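Long-range contacts in resiniferatoxin-binding, phosphotriesterase-related protein (Rhodobacter sphaeroides 2.4.1, PDB 3K2G), which binds two zinc ions in a TIM-barrel active site of the phosphotriesterase family and probably hydrolyses phosphoric diesters: residues W213-H218 with P246-T251; M207-G212 with L236-P241; I111-V116 with E163-T168; T18-I23 with K117-S122; N79-D84 with F306-L311. All coordinates share one frame; numbering follows the deposited sequence.

Interaction 1: residues W213-H218 with P246-T251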
# COMPACT_ATOMS: atom_id res chain seq x y z
N TRP B 213 15.43 -13.98 -3.73
CA TRP B 213 14.75 -13.54 -2.50
C TRP B 213 15.63 -12.54 -1.79
O TRP B 213 15.34 -12.16 -0.68
CB TRP B 213 14.41 -14.74 -1.59
CG TRP B 213 13.24 -15.52 -2.07
CD1 TRP B 213 11.94 -15.34 -1.71
CD2 TRP B 213 13.27 -16.59 -3.00
NE1 TRP B 213 11.14 -16.24 -2.37
CE2 TRP B 213 11.93 -17.02 -3.17
CE3 TRP B 213 14.29 -17.23 -3.72
CZ2 TRP B 213 11.59 -18.07 -4.03
CZ3 TRP B 213 13.95 -18.28 -4.58
CH2 TRP B 213 12.61 -18.68 -4.72
N PHE B 214 16.73 -12.12 -2.42
CA PHE B 214 17.59 -11.10 -1.82
C PHE B 214 17.57 -9.90 -2.76
O PHE B 214 16.79 -9.89 -3.71
CB PHE B 214 19.02 -11.62 -1.62
CG PHE B 214 19.15 -12.59 -0.48
CD1 PHE B 214 19.53 -12.16 0.79
CD2 PHE B 214 18.84 -13.94 -0.66
CE1 PHE B 214 19.60 -13.05 1.87
CE2 PHE B 214 18.91 -14.84 0.41
CZ PHE B 214 19.28 -14.40 1.67
N ARG B 215 18.39 -8.88 -2.51
CA ARG B 215 18.41 -7.69 -3.36
C ARG B 215 19.84 -7.30 -3.76
O ARG B 215 20.28 -6.19 -3.47
CB ARG B 215 17.76 -6.51 -2.63
CG ARG B 215 16.34 -6.80 -2.12
CD ARG B 215 15.30 -6.72 -3.23
NE ARG B 215 13.96 -6.97 -2.73
CZ ARG B 215 13.41 -8.17 -2.62
NH1 ARG B 215 14.08 -9.25 -2.97
NH2 ARG B 215 12.18 -8.29 -2.12
N LEU B 216 20.55 -8.21 -4.42
CA LEU B 216 21.93 -7.96 -4.83
C LEU B 216 22.09 -7.51 -6.29
O LEU B 216 23.22 -7.31 -6.76
CB LEU B 216 22.77 -9.24 -4.63
CG LEU B 216 22.91 -9.79 -3.20
CD1 LEU B 216 23.67 -11.11 -3.23
CD2 LEU B 216 23.65 -8.78 -2.34
N ALA B 217 20.98 -7.34 -6.99
CA ALA B 217 21.01 -6.95 -8.40
C ALA B 217 21.80 -5.68 -8.74
O ALA B 217 22.55 -5.66 -9.71
CB ALA B 217 19.59 -6.83 -8.93
N HIS B 218 21.63 -4.62 -7.95
CA HIS B 218 22.36 -3.39 -8.23
C HIS B 218 23.86 -3.57 -8.05
O HIS B 218 24.66 -2.99 -8.78
CB HIS B 218 21.84 -2.23 -7.37
CG HIS B 218 20.61 -1.57 -7.93
ND1 HIS B 218 20.63 -0.84 -9.10
CD2 HIS B 218 19.33 -1.55 -7.50
CE1 HIS B 218 19.41 -0.40 -9.37
NE2 HIS B 218 18.60 -0.82 -8.41
N PRO B 246 8.69 -2.87 -6.30
CA PRO B 246 8.67 -2.15 -7.58
C PRO B 246 9.80 -1.14 -7.81
O PRO B 246 10.25 -0.95 -8.94
CB PRO B 246 7.28 -1.51 -7.61
CG PRO B 246 6.96 -1.34 -6.16
CD PRO B 246 7.44 -2.64 -5.56
N VAL B 247 10.24 -0.47 -6.75
CA VAL B 247 11.32 0.50 -6.89
C VAL B 247 12.59 -0.25 -7.32
O VAL B 247 13.26 0.13 -8.28
CB VAL B 247 11.56 1.26 -5.56
CG1 VAL B 247 12.85 2.09 -5.65
CG2 VAL B 247 10.37 2.16 -5.27
N TYR B 248 12.89 -1.33 -6.60
CA TYR B 248 14.05 -2.16 -6.90
C TYR B 248 14.00 -2.63 -8.36
O TYR B 248 14.93 -2.40 -9.12
CB TYR B 248 14.06 -3.36 -5.96
CG TYR B 248 15.10 -4.42 -6.24
CD1 TYR B 248 16.46 -4.19 -5.99
CD2 TYR B 248 14.72 -5.70 -6.66
CE1 TYR B 248 17.40 -5.20 -6.14
CE2 TYR B 248 15.66 -6.72 -6.81
CZ TYR B 248 17.00 -6.47 -6.55
OH TYR B 248 17.92 -7.48 -6.67
N GLN B 249 12.90 -3.26 -8.74
CA GLN B 249 12.79 -3.77 -10.11
C GLN B 249 12.84 -2.69 -11.18
O GLN B 249 13.54 -2.86 -12.19
CB GLN B 249 11.51 -4.59 -10.27
CG GLN B 249 11.43 -5.78 -9.32
CD GLN B 249 10.45 -6.85 -9.76
OE1 GLN B 249 9.37 -6.55 -10.27
NE2 GLN B 249 10.82 -8.12 -9.55
N ALA B 250 12.12 -1.59 -10.98
CA ALA B 250 12.10 -0.51 -11.96
C ALA B 250 13.46 0.16 -12.11
O ALA B 250 13.88 0.49 -13.23
CB ALA B 250 11.03 0.53 -11.58
N THR B 251 14.17 0.36 -11.01
CA THR B 251 15.47 1.02 -11.08
C THR B 251 16.50 0.16 -11.80
O THR B 251 17.45 0.67 -12.39
CB THR B 251 15.98 1.41 -9.68
OG1 THR B 251 15.96 0.26 -8.82
CG2 THR B 251 15.10 2.51 -9.10
O HOH W 1 16.94 -10.09 -6.45
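Over one face of the Tyr248 ring lies the CD of Arg215, 3.5 Å from the ring centroid and almost on the ring normal, a CH-pi contact. The guanidinium, its plane turned 32° from the ring, has moved on past the centre, so any cation-pi attraction is long and weak. It goes instead to Phe214 O through NH1 and to Asp245 through a salt bridge from NE. The His218 ring meets Thr251 at its edge: NE2 donates in the ring plane to OG1 of Thr251 at 2.9 Å. Tyr248 CG stands anti to the backbone N (chi1 173°), setting off toward residues 213-218; the phenol ring then lies against Arg215 and Ala217. A neighbouring subunit packs Gln254 against His218 and Tyr295 against Thr251. Because Thr251 OG1 accepts from His218 NE2, its own proton remains for the carbonyls of its helix, and the geometry is consistent with a hydrogen on NE2 of His218.

Interaction 2: residues M207-G212 with L236-P241. With ZN (zinc ion), chain J.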
# COMPACT_ATOMS: atom_id res chain seq x y z
N MSE B 207 24.00 -13.34 -19.00
CA MSE B 207 22.88 -13.71 -18.15
C MSE B 207 23.40 -14.05 -16.76
O MSE B 207 24.30 -14.88 -16.62
CB MSE B 207 22.14 -14.91 -18.75
CG MSE B 207 20.91 -15.36 -17.97
SE MSE B 207 20.01 -16.79 -18.85
CE MSE B 207 19.14 -15.77 -20.25
N VAL B 208 22.83 -13.41 -15.75
CA VAL B 208 23.26 -13.63 -14.38
C VAL B 208 22.19 -14.17 -13.44
O VAL B 208 21.10 -13.60 -13.32
CB VAL B 208 23.82 -12.32 -13.78
CG1 VAL B 208 24.37 -12.57 -12.38
CG2 VAL B 208 24.92 -11.76 -14.68
N HIS B 209 22.53 -15.26 -12.77
CA HIS B 209 21.64 -15.88 -11.80
C HIS B 209 21.66 -15.03 -10.53
O HIS B 209 22.72 -14.72 -9.99
CB HIS B 209 22.12 -17.29 -11.46
CG HIS B 209 21.57 -17.83 -10.17
ND1 HIS B 209 20.60 -18.80 -10.12
CD2 HIS B 209 21.84 -17.51 -8.88
CE1 HIS B 209 20.28 -19.06 -8.86
NE2 HIS B 209 21.02 -18.28 -8.09
N LEU B 210 20.48 -14.67 -10.05
CA LEU B 210 20.35 -13.88 -8.82
C LEU B 210 19.69 -14.72 -7.76
O LEU B 210 18.93 -15.65 -8.06
CB LEU B 210 19.52 -12.64 -9.06
CG LEU B 210 20.04 -11.51 -9.95
CD1 LEU B 210 19.01 -10.39 -10.10
CD2 LEU B 210 21.31 -10.97 -9.34
N PRO B 211 20.13 -14.52 -6.62
CA PRO B 211 19.36 -14.99 -5.47
C PRO B 211 18.09 -14.16 -5.23
O PRO B 211 18.22 -13.09 -4.64
CB PRO B 211 20.29 -14.73 -4.28
CG PRO B 211 21.09 -13.55 -4.68
CD PRO B 211 21.19 -13.62 -6.18
N GLY B 212 17.13 -14.53 -6.04
CA GLY B 212 15.87 -13.79 -6.09
C GLY B 212 15.23 -13.19 -4.84
O GLY B 212 14.75 -12.04 -4.85
N LEU B 236 19.06 -10.21 -15.88
CA LEU B 236 19.03 -10.54 -14.45
C LEU B 236 17.97 -11.61 -14.24
O LEU B 236 16.78 -11.34 -14.41
CB LEU B 236 18.69 -9.30 -13.63
CG LEU B 236 19.67 -8.13 -13.70
CD1 LEU B 236 19.09 -6.93 -12.99
CD2 LEU B 236 21.00 -8.53 -13.08
N CYS B 237 18.40 -12.81 -13.86
CA CYS B 237 17.49 -13.94 -13.65
C CYS B 237 16.77 -13.96 -12.32
O CYS B 237 17.19 -13.34 -11.34
CB CYS B 237 18.25 -15.26 -13.76
SG CYS B 237 19.07 -15.57 -15.35
N HIS B 238 15.66 -14.70 -12.30
CA HIS B 238 14.87 -14.90 -11.08
C HIS B 238 14.35 -13.63 -10.42
O HIS B 238 14.52 -13.42 -9.22
CB HIS B 238 15.71 -15.71 -10.09
CG HIS B 238 16.43 -16.86 -10.74
ND1 HIS B 238 15.84 -17.66 -11.69
CD2 HIS B 238 17.69 -17.33 -10.58
CE1 HIS B 238 16.70 -18.58 -12.09
NE2 HIS B 238 17.83 -18.40 -11.43
N MSE B 239 13.67 -12.81 -11.20
CA MSE B 239 13.11 -11.57 -10.67
C MSE B 239 11.79 -11.79 -9.93
O MSE B 239 11.41 -10.98 -9.10
CB MSE B 239 12.91 -10.57 -11.80
CG MSE B 239 14.23 -10.11 -12.42
SE MSE B 239 15.47 -9.39 -11.11
CE MSE B 239 14.39 -7.90 -10.52
N ASN B 240 11.12 -12.90 -10.23
CA ASN B 240 9.82 -13.23 -9.62
C ASN B 240 9.67 -12.93 -8.13
O ASN B 240 8.70 -12.29 -7.73
CB ASN B 240 9.47 -14.70 -9.87
CG ASN B 240 9.36 -15.04 -11.34
OD1 ASN B 240 8.28 -15.39 -11.83
ND2 ASN B 240 10.46 -14.93 -12.05
N PRO B 241 10.60 -13.40 -7.29
CA PRO B 241 10.52 -13.17 -5.84
C PRO B 241 10.55 -11.73 -5.36
O PRO B 241 10.15 -11.46 -4.22
CB PRO B 241 11.71 -13.97 -5.29
CG PRO B 241 11.89 -15.06 -6.32
CD PRO B 241 11.73 -14.30 -7.61
ZN ZN J . 19.52 -19.96 -11.55
O HOH W 2 14.41 -11.21 -7.40
O HOH W 3 18.27 -21.45 -12.41
O HOH W 4 18.34 -21.18 -9.84
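His209 and His238 turn their rings 77° apart, centroids 4.7 Å from each other, and converge on one zinc ion of the binuclear site at the C-terminal ends of the TIM-barrel strands. ND1 of His209 binds the metal at 2.1 Å and NE2 of His238 at 2.3 Å; these two nitrogens approach within 3.1 Å of each other as fellow ligands. Two waters and Glu177 are also on this zinc. The His238 ring has Cys237 CB over the centre of one face and Leu210 O at its edge, in plane, 3.3 Å from CD2, while its ND1 is hydrogen-bonded to Asp262, a second-shell carboxylate that fixes the ring's rotation. Cys237 SG, anti to its carbonyl carbon (chi1 -59°), packs against CG of selenomethionine Met207. Leu210 crosses Leu236 obliquely, CD1 to CB at 3.7 Å, and the same CD1 reaches the selenium of Met239. Water 2 lies within hydrogen-bonding distance of both Gly212 O and His238 O. Cys237 N donates to Val208 O at 2.9 Å, extending the parallel pairing of strands 206-208 and 234-236 to where the metal ligands begin. Leu210 and Leu236 rest on helix 217-226, and Met239 on helix 246-255.

Interaction 3: residues I111-V116 with E163-T168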
# COMPACT_ATOMS: atom_id res chain seq x y z
N ILE B 111 26.84 -27.75 -13.69
CA ILE B 111 25.46 -28.24 -13.63
C ILE B 111 25.00 -29.12 -14.79
O ILE B 111 23.80 -29.32 -14.98
CB ILE B 111 24.44 -27.08 -13.44
CG1 ILE B 111 24.65 -26.01 -14.51
CG2 ILE B 111 24.58 -26.51 -12.04
CD1 ILE B 111 23.64 -24.86 -14.42
N GLY B 112 25.94 -29.63 -15.59
CA GLY B 112 25.59 -30.53 -16.67
C GLY B 112 25.41 -30.07 -18.11
O GLY B 112 24.61 -30.66 -18.85
N ARG B 113 26.13 -29.04 -18.54
CA ARG B 113 25.99 -28.57 -19.91
C ARG B 113 26.49 -29.65 -20.87
O ARG B 113 27.57 -30.21 -20.67
CB ARG B 113 26.80 -27.28 -20.12
CG ARG B 113 26.67 -26.69 -21.52
CD ARG B 113 27.57 -25.48 -21.70
NE ARG B 113 28.98 -25.80 -21.48
CZ ARG B 113 29.97 -24.93 -21.66
NH1 ARG B 113 29.72 -23.69 -22.05
NH2 ARG B 113 31.23 -25.30 -21.42
N ASP B 114 25.70 -29.95 -21.90
CA ASP B 114 26.07 -30.97 -22.87
C ASP B 114 25.59 -30.63 -24.29
O ASP B 114 24.44 -30.85 -24.63
CB ASP B 114 25.47 -32.32 -22.47
CG ASP B 114 26.07 -33.48 -23.23
OD1 ASP B 114 26.27 -33.36 -24.46
OD2 ASP B 114 26.34 -34.53 -22.60
N PRO B 115 26.50 -30.10 -25.13
CA PRO B 115 26.14 -29.73 -26.50
C PRO B 115 25.67 -30.90 -27.37
O PRO B 115 24.90 -30.72 -28.30
CB PRO B 115 27.42 -29.08 -27.03
CG PRO B 115 28.50 -29.75 -26.24
CD PRO B 115 27.91 -29.80 -24.86
N VAL B 116 26.14 -32.10 -27.06
CA VAL B 116 25.74 -33.27 -27.82
C VAL B 116 24.24 -33.51 -27.64
O VAL B 116 23.51 -33.69 -28.61
CB VAL B 116 26.50 -34.53 -27.37
CG1 VAL B 116 26.06 -35.72 -28.20
CG2 VAL B 116 28.00 -34.31 -27.52
N GLU B 163 35.54 -20.97 -31.17
CA GLU B 163 35.98 -22.28 -31.66
C GLU B 163 34.98 -23.42 -31.49
O GLU B 163 34.48 -23.97 -32.46
CB GLU B 163 37.28 -22.67 -30.96
CG GLU B 163 38.36 -21.61 -31.04
CD GLU B 163 39.58 -21.99 -30.23
OE1 GLU B 163 40.21 -23.02 -30.56
OE2 GLU B 163 39.90 -21.26 -29.27
N GLY B 164 34.72 -23.78 -30.24
CA GLY B 164 33.80 -24.86 -29.96
C GLY B 164 33.70 -25.10 -28.47
O GLY B 164 34.39 -24.46 -27.68
N THR B 165 32.84 -26.04 -28.08
CA THR B 165 32.64 -26.33 -26.67
C THR B 165 32.65 -27.81 -26.32
O THR B 165 32.15 -28.64 -27.07
CB THR B 165 31.29 -25.76 -26.19
OG1 THR B 165 31.17 -24.40 -26.62
CG2 THR B 165 31.18 -25.84 -24.68
N ASP B 166 33.23 -28.12 -25.16
CA ASP B 166 33.31 -29.49 -24.67
C ASP B 166 33.73 -30.52 -25.72
O ASP B 166 33.10 -31.58 -25.85
CB ASP B 166 31.96 -29.89 -24.06
CG ASP B 166 32.12 -30.63 -22.74
OD1 ASP B 166 32.74 -31.71 -22.73
OD2 ASP B 166 31.62 -30.12 -21.72
N GLY B 167 34.78 -30.22 -26.47
CA GLY B 167 35.25 -31.16 -27.48
C GLY B 167 34.51 -31.15 -28.80
O GLY B 167 34.89 -31.87 -29.72
N THR B 168 33.46 -30.34 -28.90
CA THR B 168 32.67 -30.25 -30.13
C THR B 168 32.91 -28.90 -30.81
O THR B 168 33.63 -28.05 -30.27
CB THR B 168 31.16 -30.39 -29.85
OG1 THR B 168 30.46 -30.57 -31.09
CG2 THR B 168 30.63 -29.13 -29.19
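Pro115 gives up the most surface here, its ring facing the turn 165-168. CG touches CG2 of Thr168 at 3.7 Å, the two side chains sliding past each other in opposite directions, and CB of Asp166 lies 4.1 Å from the same CG of Pro115. Next comes Arg113. Its guanidinium presents one face to CG2 of Thr165, which lies 3.3 Å above the plane, offset toward the rim and nearest to NH2, so the methyl meets the flat pi surface while NH1 and NH2 turn to other partners. The fold places these residues in consecutive connections of the TIM barrel: Pro115 is the first residue of helix 115-125, with Asp114 as N-cap, its OD1 accepting a weak bond from Val116 N, and 165-168 is a type I' beta turn between helix 150-162 and strand 175-178. Both Arg113 and Thr165 also rest on Met131 of strand 128-131. The guanidinium is secured by a salt bridge from NH2 to Glu160 and a hydrogen bond from NH1 to Gly132 O, whereas NE, buried by the contact, has no partner in the model. Thr165 OG1 bonds to Ala170 O.

Interaction 4: residues T18-I23 with K117-S122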
# COMPACT_ATOMS: atom_id res chain seq x y z
N THR B 18 23.28 -20.62 -32.43
CA THR B 18 22.59 -21.76 -31.84
C THR B 18 23.55 -22.95 -31.91
O THR B 18 24.60 -22.86 -32.56
CB THR B 18 21.31 -22.14 -32.61
OG1 THR B 18 21.67 -22.73 -33.87
CG2 THR B 18 20.45 -20.92 -32.86
N VAL B 19 23.19 -24.05 -31.25
CA VAL B 19 24.04 -25.24 -31.25
C VAL B 19 24.23 -25.81 -32.65
O VAL B 19 25.11 -26.63 -32.88
CB VAL B 19 23.44 -26.34 -30.37
CG1 VAL B 19 23.42 -25.89 -28.92
CG2 VAL B 19 22.04 -26.69 -30.85
N ASP B 20 23.38 -25.39 -33.58
CA ASP B 20 23.48 -25.86 -34.95
C ASP B 20 24.03 -24.77 -35.87
O ASP B 20 23.92 -24.87 -37.09
CB ASP B 20 22.12 -26.33 -35.47
CG ASP B 20 21.54 -27.46 -34.63
OD1 ASP B 20 22.26 -28.45 -34.37
OD2 ASP B 20 20.36 -27.35 -34.24
N GLY B 21 24.60 -23.73 -35.27
CA GLY B 21 25.15 -22.66 -36.08
C GLY B 21 24.37 -21.36 -36.01
O GLY B 21 23.38 -21.25 -35.28
N PRO B 22 24.80 -20.34 -36.76
CA PRO B 22 24.16 -19.03 -36.80
C PRO B 22 22.82 -19.00 -37.51
O PRO B 22 22.58 -19.74 -38.46
CB PRO B 22 25.18 -18.16 -37.53
CG PRO B 22 26.48 -18.86 -37.30
CD PRO B 22 26.08 -20.29 -37.49
N ILE B 23 21.95 -18.12 -37.03
CA ILE B 23 20.63 -17.91 -37.61
C ILE B 23 20.34 -16.42 -37.54
O ILE B 23 20.85 -15.72 -36.66
CB ILE B 23 19.53 -18.65 -36.81
CG1 ILE B 23 19.50 -18.12 -35.37
CG2 ILE B 23 19.77 -20.14 -36.83
CD1 ILE B 23 18.28 -18.56 -34.57
N LYS B 117 23.80 -33.51 -26.39
CA LYS B 117 22.40 -33.72 -26.06
C LYS B 117 21.53 -32.63 -26.66
O LYS B 117 20.50 -32.91 -27.28
CB LYS B 117 22.21 -33.75 -24.54
CG LYS B 117 22.95 -34.86 -23.81
CD LYS B 117 22.55 -34.85 -22.33
CE LYS B 117 23.36 -35.82 -21.48
NZ LYS B 117 23.10 -37.25 -21.83
N LEU B 118 21.94 -31.38 -26.48
CA LEU B 118 21.19 -30.24 -27.02
C LEU B 118 20.95 -30.39 -28.52
O LEU B 118 19.85 -30.12 -29.01
CB LEU B 118 21.94 -28.93 -26.74
CG LEU B 118 22.08 -28.48 -25.28
CD1 LEU B 118 22.63 -27.06 -25.23
CD2 LEU B 118 20.73 -28.55 -24.59
N ARG B 119 21.97 -30.82 -29.25
CA ARG B 119 21.84 -30.99 -30.70
C ARG B 119 20.83 -32.08 -31.05
O ARG B 119 20.07 -31.95 -32.01
CB ARG B 119 23.20 -31.29 -31.32
CG ARG B 119 24.05 -30.04 -31.53
CD ARG B 119 25.45 -30.36 -32.02
NE ARG B 119 26.12 -29.17 -32.54
CZ ARG B 119 27.37 -29.13 -32.99
NH1 ARG B 119 28.11 -30.23 -32.99
NH2 ARG B 119 27.87 -27.99 -33.46
N ARG B 120 20.81 -33.15 -30.27
CA ARG B 120 19.86 -34.22 -30.54
C ARG B 120 18.45 -33.68 -30.28
O ARG B 120 17.52 -33.96 -31.03
CB ARG B 120 20.13 -35.43 -29.65
CG ARG B 120 19.09 -36.53 -29.80
CD ARG B 120 19.34 -37.70 -28.86
NE ARG B 120 18.15 -38.53 -28.73
CZ ARG B 120 18.01 -39.52 -27.85
NH1 ARG B 120 19.00 -39.82 -27.02
NH2 ARG B 120 16.88 -40.20 -27.79
N ILE B 121 18.32 -32.88 -29.23
CA ILE B 121 17.02 -32.30 -28.89
C ILE B 121 16.55 -31.35 -29.99
O ILE B 121 15.40 -31.42 -30.43
CB ILE B 121 17.08 -31.55 -27.55
CG1 ILE B 121 17.44 -32.54 -26.43
CG2 ILE B 121 15.74 -30.89 -27.27
CD1 ILE B 121 17.60 -31.91 -25.07
N SER B 122 17.44 -30.47 -30.44
CA SER B 122 17.08 -29.52 -31.49
C SER B 122 16.78 -30.28 -32.78
O SER B 122 15.85 -29.93 -33.51
CB SER B 122 18.22 -28.53 -31.73
OG SER B 122 19.35 -29.17 -32.29
O HOH W 5 21.10 -30.83 -34.23
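The hairpin of strands 15-18 and 21-24 turns through a type I beta turn, Thr18 to Gly21, and lays that turn against helix 115-125. Val19 O is the main grip: Arg119 takes it side-on with two nitrogens, NE at 2.8 Å and NH2 at 3.1 Å, the oxygen lying in the guanidinium plane. An extended chain, chi2 174° and chi3 165°, carries NE out from the helix to it, and NH1 goes on to a salt bridge with Asp169. Alongside, Val19 CB packs on Arg119 CG, while Val19 CG1 touches Leu118 CD1 at 4.0 Å. Asp20 reaches over to Ser122, OD2 to OG 2.9 Å, and its OD1 takes a proton from water 5, which also donates to Arg119 O. The charge of Asp20 probably favours the guanidinium, though OD1 stays well out of that plane, 4.3 Å from Arg119 NE. Inside the turn Thr18 OG1 accepts from Asp20 N, an ST turn within the beta hairpin.

Interaction 5: residues N79-D84 with F306-L311. With DTV ((2S,3S)-1,4-dimercaptobutane-2,3-diol), chain K.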
# COMPACT_ATOMS: atom_id res chain seq x y z
N ASN B 79 14.34 -36.41 -8.18
CA ASN B 79 13.84 -35.15 -8.74
C ASN B 79 14.91 -34.18 -9.23
O ASN B 79 14.74 -33.52 -10.26
CB ASN B 79 12.98 -34.47 -7.67
CG ASN B 79 12.33 -33.19 -8.15
OD1 ASN B 79 11.67 -33.16 -9.19
ND2 ASN B 79 12.50 -32.11 -7.39
N ILE B 80 16.02 -34.10 -8.50
CA ILE B 80 17.08 -33.16 -8.82
C ILE B 80 18.08 -33.51 -9.92
O ILE B 80 19.29 -33.42 -9.74
CB ILE B 80 17.86 -32.80 -7.53
CG1 ILE B 80 18.46 -34.05 -6.90
CG2 ILE B 80 16.91 -32.13 -6.53
CD1 ILE B 80 19.18 -33.79 -5.59
N ALA B 81 17.55 -33.89 -11.08
CA ALA B 81 18.38 -34.20 -12.23
C ALA B 81 17.51 -34.50 -13.45
O ALA B 81 16.69 -35.42 -13.43
CB ALA B 81 19.31 -35.38 -11.94
N LEU B 82 17.68 -33.70 -14.49
CA LEU B 82 16.95 -33.88 -15.73
C LEU B 82 17.93 -34.69 -16.58
O LEU B 82 18.87 -34.15 -17.16
CB LEU B 82 16.65 -32.53 -16.38
CG LEU B 82 15.66 -31.62 -15.62
CD1 LEU B 82 15.57 -30.26 -16.28
CD2 LEU B 82 14.29 -32.28 -15.60
N ASP B 83 17.71 -36.01 -16.62
CA ASP B 83 18.58 -36.93 -17.33
C ASP B 83 17.94 -37.83 -18.37
O ASP B 83 18.61 -38.70 -18.92
CB ASP B 83 19.31 -37.81 -16.32
CG ASP B 83 18.37 -38.44 -15.31
OD1 ASP B 83 17.16 -38.55 -15.61
OD2 ASP B 83 18.84 -38.84 -14.23
N ASP B 84 16.65 -37.65 -18.65
CA ASP B 84 16.01 -38.47 -19.66
C ASP B 84 15.85 -37.66 -20.93
O ASP B 84 14.94 -36.83 -21.04
CB ASP B 84 14.64 -38.98 -19.20
CG ASP B 84 14.08 -40.04 -20.13
OD1 ASP B 84 13.92 -39.75 -21.33
OD2 ASP B 84 13.80 -41.16 -19.65
N PHE B 306 13.99 -27.03 -14.08
CA PHE B 306 15.30 -27.51 -13.66
C PHE B 306 15.27 -28.79 -12.82
O PHE B 306 16.30 -29.22 -12.33
CB PHE B 306 16.07 -26.40 -12.93
CG PHE B 306 15.65 -26.20 -11.51
CD1 PHE B 306 16.46 -26.63 -10.46
CD2 PHE B 306 14.45 -25.56 -11.21
CE1 PHE B 306 16.08 -26.43 -9.13
CE2 PHE B 306 14.06 -25.36 -9.88
CZ PHE B 306 14.88 -25.79 -8.85
N VAL B 307 14.08 -29.36 -12.65
CA VAL B 307 13.91 -30.61 -11.91
C VAL B 307 12.78 -31.40 -12.57
O VAL B 307 11.90 -30.82 -13.19
CB VAL B 307 13.54 -30.37 -10.42
CG1 VAL B 307 14.73 -29.74 -9.68
CG2 VAL B 307 12.31 -29.49 -10.31
N LYS B 308 12.82 -32.73 -12.43
CA LYS B 308 11.82 -33.59 -13.03
C LYS B 308 10.37 -33.22 -12.74
O LYS B 308 9.52 -33.27 -13.64
CB LYS B 308 12.03 -35.05 -12.60
CG LYS B 308 13.29 -35.71 -13.14
CD LYS B 308 13.18 -37.23 -13.04
CE LYS B 308 14.43 -37.94 -13.56
NZ LYS B 308 15.61 -37.72 -12.67
N MSE B 309 10.07 -32.84 -11.50
CA MSE B 309 8.69 -32.53 -11.14
C MSE B 309 8.10 -31.32 -11.85
O MSE B 309 6.91 -31.06 -11.73
CB MSE B 309 8.53 -32.37 -9.61
CG MSE B 309 9.12 -31.13 -9.00
SE MSE B 309 8.84 -31.18 -7.05
CE MSE B 309 6.95 -30.60 -6.97
N MSE B 310 8.92 -30.60 -12.62
CA MSE B 310 8.40 -29.46 -13.35
C MSE B 310 7.98 -29.85 -14.76
O MSE B 310 7.47 -29.03 -15.52
CB MSE B 310 9.43 -28.33 -13.38
CG MSE B 310 9.67 -27.68 -12.02
SE MSE B 310 11.03 -26.30 -12.04
CE MSE B 310 10.02 -24.92 -13.00
N LEU B 311 8.19 -31.12 -15.10
CA LEU B 311 7.81 -31.64 -16.42
C LEU B 311 6.38 -32.17 -16.30
O LEU B 311 6.00 -32.68 -15.24
CB LEU B 311 8.75 -32.76 -16.84
CG LEU B 311 10.22 -32.37 -16.99
CD1 LEU B 311 11.06 -33.62 -17.25
CD2 LEU B 311 10.37 -31.37 -18.13
S1 DTV K . 19.79 -22.16 -6.04
C1 DTV K . 20.31 -22.89 -7.67
C2 DTV K . 19.87 -24.34 -7.87
O2 DTV K . 18.45 -24.37 -7.82
C3 DTV K . 20.35 -24.87 -9.23
O3 DTV K . 19.77 -24.11 -10.26
C4 DTV K . 19.96 -26.33 -9.45
S4 DTV K . 21.22 -27.25 -10.37
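Asn79 meets the 306-311 loop with two oxygens. Its backbone O accepts from Lys308 N at 3.0 Å, and OD1 accepts from Met309 N at 2.8 Å, nearly in line with the side-chain C=O. CG anti to the backbone N (chi1 -176°) starts the amide toward that loop; its ND2 is held by Pro73 O. Lys308 returns the contact: a bend at chi4 (69°) brings NZ to Ala81 O at 2.7 Å, and a salt bridge, with a weak hydrogen bond, joins it to Asp83 OD1 at 3.4 Å. His78 O also accepts from NZ, and these three oxygens probably favour its charge. Leu82 CD2 packs against Val307 C, 3.5 Å away, and Leu311 CD1. Farther out, Asn39 bonds to Leu82 N and Phe306 O, joining both segments to strand 39-40. Val307 CG1 covers part of one face of the Phe306 ring, whose CE1 lies 3.4 Å from O2 of the bound dithiol, in the pocket beside the binuclear zinc site of this TIM barrel.

Interactions 1 and 2 touch, their centres 10 Å apart, with strand 206-208 leading into helix 217-226 and the segments alternating along the chain. Interactions 3 and 4, centres 11 Å apart, share helix 115-125 and join where Thr168 OG1 meets Arg119 NH1 at 3.0 Å. This second pair lies on the opposite side of the chain's centre from interaction 1, about 33 and 34 Å away between centres. Interaction 5 closes a long loop that encloses interactions 1, 2 and 3, while it crosses interaction 4. Interaction 2 supplies two of the zinc ligands, His209 and His238, and interactions 3 and 5 give Ile111 and Phe306 to the dithiol pocket, whereas 1 and 4 join outer parts of the fold.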